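Long-range contacts in putative metal-dependent phosphoesterase (Bifidobacterium adolescentis, PDB 3O0F), which hydrolyses phosphoesters as a metal-dependent PHP-family enzyme, binding AMP beside iron and zinc ions, and may act as a 5'-3' exonuclease on nucleic acids: residues T185-K193 with A221-G229; L230-P238 with P268-T276. One frame throughout, in Å; residues are numbered along the deposited sequence.

Contact 1: residues T185-K193 with A221-G229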
loop_
_atom_site.group_PDB
_atom_site.type_symbol
_atom_site.label_atom_id
_atom_site.label_comp_id
_atom_site.label_asym_id
_atom_site.label_seq_id
_atom_site.Cartn_x
_atom_site.Cartn_y
_atom_site.Cartn_z
ATOM N N THR A 185 -6.147 7.221 -11.481
ATOM C CA THR A 185 -6.374 7.888 -10.196
ATOM C C THR A 185 -7.776 8.511 -10.134
ATOM O O THR A 185 -8.393 8.451 -9.094
ATOM C CB THR A 185 -5.332 8.964 -9.911
ATOM O OG1 THR A 185 -5.267 9.876 -11.010
ATOM C CG2 THR A 185 -3.948 8.318 -9.682
ATOM N N HIS A 186 -8.285 9.043 -11.241
ATOM C CA HIS A 186 -9.635 9.621 -11.238
ATOM C C HIS A 186 -10.710 8.558 -10.984
ATOM O O HIS A 186 -11.689 8.814 -10.277
ATOM C CB HIS A 186 -9.925 10.347 -12.550
ATOM C CG HIS A 186 -8.788 11.205 -13.018
ATOM N ND1 HIS A 186 -8.248 12.209 -12.240
ATOM C CD2 HIS A 186 -8.088 11.204 -14.177
ATOM C CE1 HIS A 186 -7.256 12.785 -12.899
ATOM N NE2 HIS A 186 -7.137 12.191 -14.075
ATOM N N GLU A 187 -10.516 7.375 -11.554
ATOM C CA GLU A 187 -11.426 6.276 -11.328
ATOM C C GLU A 187 -11.311 5.768 -9.908
ATOM O O GLU A 187 -12.331 5.536 -9.264
ATOM C CB GLU A 187 -11.210 5.081 -12.268
ATOM C CG GLU A 187 -12.282 4.031 -11.946
ATOM C CD GLU A 187 -12.247 2.750 -12.734
ATOM O OE1 GLU A 187 -11.251 2.491 -13.453
ATOM O OE2 GLU A 187 -13.257 2.007 -12.610
ATOM N N VAL A 188 -10.097 5.579 -9.421
ATOM C CA VAL A 188 -9.886 5.124 -8.022
ATOM C C VAL A 188 -10.508 6.090 -7.014
ATOM O O VAL A 188 -11.247 5.676 -6.101
ATOM C CB VAL A 188 -8.398 4.883 -7.745
ATOM C CG1 VAL A 188 -8.119 4.741 -6.205
ATOM C CG2 VAL A 188 -7.922 3.616 -8.537
ATOM N N ILE A 189 -10.268 7.381 -7.186
ATOM C CA ILE A 189 -10.851 8.348 -6.255
ATOM C C ILE A 189 -12.388 8.340 -6.261
ATOM O O ILE A 189 -13.018 8.358 -5.190
ATOM C CB ILE A 189 -10.324 9.766 -6.460
ATOM C CG1 ILE A 189 -8.831 9.835 -6.100
ATOM C CG2 ILE A 189 -11.099 10.747 -5.574
ATOM C CD1 ILE A 189 -8.159 11.092 -6.613
ATOM N N ALA A 190 -13.003 8.299 -7.444
ATOM C CA ALA A 190 -14.437 8.203 -7.524
ATOM C C ALA A 190 -14.955 6.942 -6.830
ATOM O O ALA A 190 -16.010 7.004 -6.184
ATOM C CB ALA A 190 -14.920 8.246 -8.986
ATOM N N ALA A 191 -14.255 5.812 -6.994
ATOM C CA ALA A 191 -14.694 4.556 -6.431
ATOM C C ALA A 191 -14.581 4.597 -4.908
ATOM O O ALA A 191 -15.472 4.116 -4.218
ATOM C CB ALA A 191 -13.915 3.357 -7.015
ATOM N N VAL A 192 -13.494 5.180 -4.390
ATOM C CA VAL A 192 -13.284 5.188 -2.948
ATOM C C VAL A 192 -14.328 6.083 -2.288
ATOM O O VAL A 192 -14.984 5.670 -1.316
ATOM C CB VAL A 192 -11.856 5.596 -2.542
ATOM C CG1 VAL A 192 -11.790 5.797 -0.983
ATOM C CG2 VAL A 192 -10.841 4.527 -2.991
ATOM N N LYS A 193 -14.520 7.288 -2.847
ATOM C CA LYS A 193 -15.565 8.176 -2.373
ATOM C C LYS A 193 -16.947 7.542 -2.559
ATOM O O LYS A 193 -17.801 7.656 -1.684
ATOM C CB LYS A 193 -15.515 9.529 -3.107
ATOM C CG LYS A 193 -14.267 10.348 -2.911
ATOM C CD LYS A 193 -13.602 10.300 -1.521
ATOM C CE LYS A 193 -14.326 11.163 -0.559
ATOM N NZ LYS A 193 -13.842 11.114 0.888
ATOM N N ALA A 221 -6.060 18.235 -9.826
ATOM C CA ALA A 221 -7.146 17.488 -10.461
ATOM C C ALA A 221 -7.659 16.340 -9.588
ATOM O O ALA A 221 -8.884 16.065 -9.527
ATOM C CB ALA A 221 -6.730 17.010 -11.828
HETATM N N MSE A 222 -6.746 15.685 -8.879
HETATM C CA MSE A 222 -7.158 14.702 -7.838
HETATM C C MSE A 222 -7.877 15.331 -6.644
HETATM O O MSE A 222 -8.888 14.771 -6.164
HETATM C CB MSE A 222 -5.971 13.894 -7.350
HETATM C CG MSE A 222 -5.438 12.991 -8.423
HETATM SE SE MSE A 222 -3.629 12.429 -7.970
HETATM C CE MSE A 222 -3.944 11.256 -6.487
ATOM N N ILE A 223 -7.397 16.497 -6.187
ATOM C CA ILE A 223 -8.092 17.245 -5.142
ATOM C C ILE A 223 -9.530 17.565 -5.612
ATOM O O ILE A 223 -10.485 17.344 -4.863
ATOM C CB ILE A 223 -7.317 18.526 -4.714
ATOM C CG1 ILE A 223 -6.012 18.160 -3.963
ATOM C CG2 ILE A 223 -8.190 19.477 -3.872
ATOM C CD1 ILE A 223 -4.971 19.354 -3.810
ATOM N N ALA A 224 -9.686 18.064 -6.849
ATOM C CA ALA A 224 -11.030 18.319 -7.423
ATOM C C ALA A 224 -11.888 17.038 -7.528
ATOM O O ALA A 224 -13.086 17.126 -7.448
ATOM C CB ALA A 224 -10.910 18.999 -8.805
ATOM N N ASP A 225 -11.276 15.870 -7.740
ATOM C CA ASP A 225 -11.983 14.578 -7.805
ATOM C C ASP A 225 -12.540 14.127 -6.440
ATOM O O ASP A 225 -13.394 13.252 -6.411
ATOM C CB ASP A 225 -11.061 13.447 -8.273
ATOM C CG ASP A 225 -10.567 13.588 -9.718
ATOM O OD1 ASP A 225 -11.209 14.292 -10.549
ATOM O OD2 ASP A 225 -9.499 12.952 -10.002
ATOM N N GLY A 226 -12.024 14.701 -5.343
ATOM C CA GLY A 226 -12.325 14.294 -3.947
ATOM C C GLY A 226 -11.164 13.752 -3.083
ATOM O O GLY A 226 -11.407 13.183 -2.037
ATOM N N LEU A 227 -9.901 13.934 -3.485
ATOM C CA LEU A 227 -8.750 13.468 -2.673
ATOM C C LEU A 227 -8.800 14.052 -1.277
ATOM O O LEU A 227 -8.927 15.260 -1.100
ATOM C CB LEU A 227 -7.404 13.793 -3.345
ATOM C CG LEU A 227 -6.149 13.291 -2.622
ATOM C CD1 LEU A 227 -5.995 11.749 -2.773
ATOM C CD2 LEU A 227 -4.890 14.013 -3.187
ATOM N N ASP A 228 -8.696 13.204 -0.259
ATOM C CA ASP A 228 -8.788 13.695 1.109
ATOM C C ASP A 228 -7.441 14.135 1.678
ATOM O O ASP A 228 -7.394 14.982 2.564
ATOM C CB ASP A 228 -9.372 12.619 2.006
ATOM C CG ASP A 228 -10.807 12.298 1.671
ATOM O OD1 ASP A 228 -11.671 13.030 2.176
ATOM O OD2 ASP A 228 -11.052 11.294 0.938
ATOM N N GLY A 229 -6.351 13.492 1.246
ATOM C CA GLY A 229 -5.061 13.688 1.916
ATOM C C GLY A 229 -3.819 13.261 1.156
ATOM O O GLY A 229 -3.893 12.657 0.096
#
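Asp228 OD2 takes a hydrogen bond from Lys193 NZ at 2.8 Å on its syn lone pair, as part of a salt bridge, and a second from the backbone N of Val199. A weak bond runs from Lys193 NZ to Asp228 OD1 (3.2 Å), which is also paired with Arg287. Two outer helices of the PHP fold meet here, 185-193 and 221-225, running in the same direction with axes 9.7 Å apart and crossing at -24°. The lysine chain bends at chi2 (-36°) and chi3 (-78°), taking CD past Gly226 O and NZ to the carboxylate; NZ also reaches Gly197 O. A methionine in place of Lys193 would probably leave the buried Asp228 carboxylate without one of its two cationic partners. Gly226, with positive phi, closes helix 221-225 in a Schellman motif; a CB there would jam against the carbonyl O of Asp225 and crowd Lys193 CG. Between the helices Ile189 sends CD1 against Met222 CB (3.6 Å), the two side chains crossing at about a right angle, while its CG2 lies beside Asp225 O. In one of two His186 conformers, ND1 donates in the ring plane to the syn lone pair of Asp225 OD2 (2.7 Å), ring and carboxylate nearly perpendicular.

Contact 2: residues L230-P238 with P268-T276. With EDO (1,2-ethanediol), chain G.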
loop_
_atom_site.group_PDB
_atom_site.type_symbol
_atom_site.label_atom_id
_atom_site.label_comp_id
_atom_site.label_asym_id
_atom_site.label_seq_id
_atom_site.Cartn_x
_atom_site.Cartn_y
_atom_site.Cartn_z
ATOM N N LEU A 230 -2.688 13.577 1.764
ATOM C CA LEU A 230 -1.330 13.304 1.271
ATOM C C LEU A 230 -0.511 12.670 2.386
ATOM O O LEU A 230 -0.509 13.163 3.510
ATOM C CB LEU A 230 -0.659 14.635 0.914
ATOM C CG LEU A 230 -1.314 15.442 -0.221
ATOM C CD1 LEU A 230 -0.550 16.746 -0.468
ATOM C CD2 LEU A 230 -1.390 14.600 -1.487
ATOM N N GLU A 231 0.159 11.564 2.067
ATOM C CA GLU A 231 1.083 10.915 2.951
ATOM C C GLU A 231 2.396 11.663 2.840
ATOM O O GLU A 231 3.037 11.632 1.786
ATOM C CB GLU A 231 1.261 9.450 2.517
ATOM C CG GLU A 231 2.288 8.720 3.322
ATOM C CD GLU A 231 2.352 7.246 2.968
ATOM O OE1 GLU A 231 2.636 6.927 1.787
ATOM O OE2 GLU A 231 2.126 6.403 3.869
ATOM N N VAL A 232 2.773 12.348 3.924
ATOM C CA VAL A 232 3.951 13.153 3.958
ATOM C C VAL A 232 5.069 12.478 4.710
ATOM O O VAL A 232 6.248 12.483 4.253
ATOM C CB VAL A 232 3.676 14.574 4.575
ATOM C CG1 VAL A 232 4.990 15.352 4.705
ATOM C CG2 VAL A 232 2.651 15.331 3.699
ATOM N N TRP A 233 4.729 11.899 5.855
ATOM C CA TRP A 233 5.751 11.333 6.729
ATOM C C TRP A 233 6.004 9.898 6.284
ATOM O O TRP A 233 5.322 8.961 6.715
ATOM C CB TRP A 233 5.339 11.417 8.181
ATOM C CG TRP A 233 4.666 12.721 8.562
ATOM C CD1 TRP A 233 3.428 12.869 9.075
ATOM C CD2 TRP A 233 5.234 14.028 8.475
ATOM N NE1 TRP A 233 3.181 14.208 9.335
ATOM C CE2 TRP A 233 4.273 14.937 8.959
ATOM C CE3 TRP A 233 6.480 14.518 8.048
ATOM C CZ2 TRP A 233 4.506 16.325 9.013
ATOM C CZ3 TRP A 233 6.721 15.891 8.102
ATOM C CH2 TRP A 233 5.732 16.777 8.587
ATOM N N HIS A 234 6.990 9.744 5.398
ATOM C CA HIS A 234 7.284 8.464 4.755
ATOM C C HIS A 234 8.744 8.512 4.342
ATOM O O HIS A 234 9.224 9.528 3.855
ATOM C CB HIS A 234 6.390 8.252 3.547
ATOM C CG HIS A 234 6.529 6.902 2.887
ATOM N ND1 HIS A 234 7.564 6.591 2.038
ATOM C CD2 HIS A 234 5.722 5.812 2.904
ATOM C CE1 HIS A 234 7.425 5.352 1.602
ATOM N NE2 HIS A 234 6.304 4.862 2.096
ATOM N N ARG A 235 9.451 7.413 4.541
ATOM C CA ARG A 235 10.896 7.384 4.259
ATOM C C ARG A 235 11.242 7.667 2.790
ATOM O O ARG A 235 12.338 8.145 2.527
ATOM C CB ARG A 235 11.518 6.050 4.691
ATOM C CG ARG A 235 11.121 4.814 3.838
ATOM C CD ARG A 235 12.176 3.730 3.944
ATOM N NE ARG A 235 12.427 3.342 5.343
ATOM C CZ ARG A 235 13.516 2.699 5.775
ATOM N NH1 ARG A 235 14.488 2.336 4.954
ATOM N NH2 ARG A 235 13.617 2.401 7.037
ATOM N N GLY A 236 10.319 7.424 1.867
ATOM C CA GLY A 236 10.491 7.764 0.442
ATOM C C GLY A 236 10.323 9.236 0.022
ATOM O O GLY A 236 10.657 9.611 -1.129
ATOM N N ASN A 237 9.799 10.076 0.918
ATOM C CA ASN A 237 9.687 11.519 0.646
ATOM C C ASN A 237 10.883 12.315 1.209
ATOM O O ASN A 237 10.960 12.554 2.417
ATOM C CB ASN A 237 8.380 12.096 1.247
ATOM C CG ASN A 237 7.096 11.597 0.570
ATOM O OD1 ASN A 237 7.054 11.255 -0.634
ATOM N ND2 ASN A 237 5.991 11.601 1.359
ATOM N N PRO A 238 11.778 12.829 0.332
ATOM C CA PRO A 238 12.818 13.750 0.800
ATOM C C PRO A 238 12.298 15.089 1.347
ATOM O O PRO A 238 11.151 15.452 1.091
ATOM C CB PRO A 238 13.690 14.012 -0.437
ATOM C CG PRO A 238 13.097 13.215 -1.550
ATOM C CD PRO A 238 11.766 12.698 -1.136
ATOM N N PRO A 268 13.398 -3.142 4.737
ATOM C CA PRO A 268 14.013 -2.611 5.949
ATOM C C PRO A 268 13.082 -1.720 6.805
ATOM O O PRO A 268 13.386 -1.496 7.989
ATOM C CB PRO A 268 15.171 -1.787 5.396
ATOM C CG PRO A 268 14.701 -1.348 4.063
ATOM C CD PRO A 268 13.888 -2.455 3.523
ATOM N N ASN A 269 11.963 -1.251 6.241
ATOM C CA ASN A 269 11.026 -0.298 6.934
ATOM C C ASN A 269 10.573 -0.853 8.299
ATOM O O ASN A 269 10.065 -1.980 8.393
ATOM C CB ASN A 269 9.792 -0.009 6.045
ATOM C CG ASN A 269 10.164 0.602 4.748
ATOM O OD1 ASN A 269 11.148 0.171 4.129
ATOM N ND2 ASN A 269 9.433 1.611 4.314
ATOM N N GLY A 270 10.826 -0.091 9.357
ATOM C CA GLY A 270 10.417 -0.460 10.709
ATOM C C GLY A 270 9.000 -0.062 11.049
ATOM O O GLY A 270 8.570 1.049 10.749
ATOM N N LEU A 271 8.283 -0.969 11.714
ATOM C CA LEU A 271 6.912 -0.737 12.100
ATOM C C LEU A 271 6.965 0.473 12.976
ATOM O O LEU A 271 7.827 0.563 13.847
ATOM C CB LEU A 271 6.320 -1.917 12.884
ATOM C CG LEU A 271 4.826 -1.893 13.273
ATOM C CD1 LEU A 271 3.933 -1.703 12.069
ATOM C CD2 LEU A 271 4.497 -3.248 13.980
ATOM N N GLY A 272 6.112 1.437 12.692
ATOM C CA GLY A 272 6.068 2.636 13.503
ATOM C C GLY A 272 7.076 3.710 13.215
ATOM O O GLY A 272 7.087 4.720 13.913
ATOM N N GLU A 273 7.904 3.555 12.187
ATOM C CA GLU A 273 8.980 4.538 11.933
ATOM C C GLU A 273 8.459 5.905 11.494
ATOM O O GLU A 273 9.178 6.883 11.581
ATOM C CB GLU A 273 9.967 4.034 10.867
ATOM C CG GLU A 273 9.475 4.082 9.433
ATOM C CD GLU A 273 10.485 3.489 8.403
ATOM O OE1 GLU A 273 11.461 2.806 8.810
ATOM O OE2 GLU A 273 10.256 3.658 7.177
ATOM N N ASN A 274 7.253 5.953 10.932
ATOM C CA ASN A 274 6.561 7.226 10.680
ATOM C C ASN A 274 5.105 7.027 11.019
ATOM O O ASN A 274 4.561 5.894 10.925
ATOM C CB ASN A 274 6.691 7.706 9.199
ATOM C CG ASN A 274 8.007 8.391 8.912
ATOM O OD1 ASN A 274 8.820 7.899 8.093
ATOM N ND2 ASN A 274 8.241 9.537 9.568
ATOM N N LEU A 275 4.465 8.123 11.404
ATOM C CA LEU A 275 3.177 8.037 12.080
ATOM C C LEU A 275 2.184 9.134 11.622
ATOM O O LEU A 275 2.596 10.202 11.150
ATOM C CB LEU A 275 3.397 8.142 13.587
ATOM C CG LEU A 275 4.161 6.992 14.285
ATOM C CD1 LEU A 275 4.501 7.361 15.737
ATOM C CD2 LEU A 275 3.410 5.651 14.233
ATOM N N THR A 276 0.887 8.852 11.825
ATOM C CA THR A 276 -0.179 9.822 11.642
ATOM C C THR A 276 -0.653 10.263 13.014
ATOM O O THR A 276 -0.840 9.421 13.888
ATOM C CB THR A 276 -1.355 9.208 10.844
ATOM O OG1 THR A 276 -0.869 8.731 9.599
ATOM C CG2 THR A 276 -2.426 10.250 10.563
HETATM C C1 EDO G . 9.051 -4.176 13.379
HETATM O O1 EDO G . 9.527 -3.491 12.172
HETATM C C2 EDO G . 9.403 -5.663 13.441
HETATM O O2 EDO G . 8.565 -6.474 12.573
HETATM O O HOH W 1 8.372 5.500 6.406
#
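Arg235 and Glu273 meet with their flat groups nearly coplanar, guanidinium and carboxylate only 9° apart. The arginine presents its side edge: NE bonds to Glu273 OE2 at 2.9 Å and NH2 to Glu273 OE1 at 2.8 Å, both almost straight. Each oxygen is met on its syn side, so the two bonds hold the pair flat and resist rotation about either end group. Glu273 CG stands between its own backbone N and carbonyl carbon (chi1 75°), and the extended chain beyond brings the carboxylate back over its own turn, where OE1 also accepts from Gly270 N, this time from above the carboxylate plane. The amide of Asn269 stacks over one face of the guanidinium, planes 24° apart, with Asn269 CG 3.6 Å from Arg235 NE; its ND2 is tied to Ser260 O. Pro268 CG approaches Arg235 NH1 obliquely.

These are loops at the C-terminal end of the parallel strands in the PHP fold, a distorted variant of the TIM barrel. Residues 234-237 make a type I turn after strand 229-233; a type II turn spans Gly270 to Glu273. His234 CB points away from 268-276; its NE2 bonds to Asp261, a ligand of one iron, while ND1 accepts from Gly236 N.

Beside it, Asn274 sets its CB against Trp233 O and its ND2 beside Trp233 CB, at 3.7 Å. The indole runs off toward Leu246 and Arg242 of helix 239-252, although its CD1 stays 3.5 Å from Leu275 O, a buried carbonyl with no polar partner in the model. One water accepts from Arg235 N at 2.9 Å and lies within hydrogen-bonding distance of Glu273 OE2 and Asn274 OD1, which compete for its protons.

How the contacts relate
The two contacts follow each other along the chain: 221-229 runs directly into 230-238, so strand 229-233 starts at contact 1 and delivers its far end to contact 2. Their centres are about 22 Å apart, and no other touch joins them. Contact 1 lies on the helical outside of the fold; the side chain of Thr185 is about 12 Å from an iron. Contact 2 belongs to the rim of the active site: the His234 side chain is about 6 Å from an iron, and that of Pro268 about 5 Å from AMP. Within 230-238, Glu231 bonds to His18 ND1 and to the backbone N of His203, ligands of the two irons.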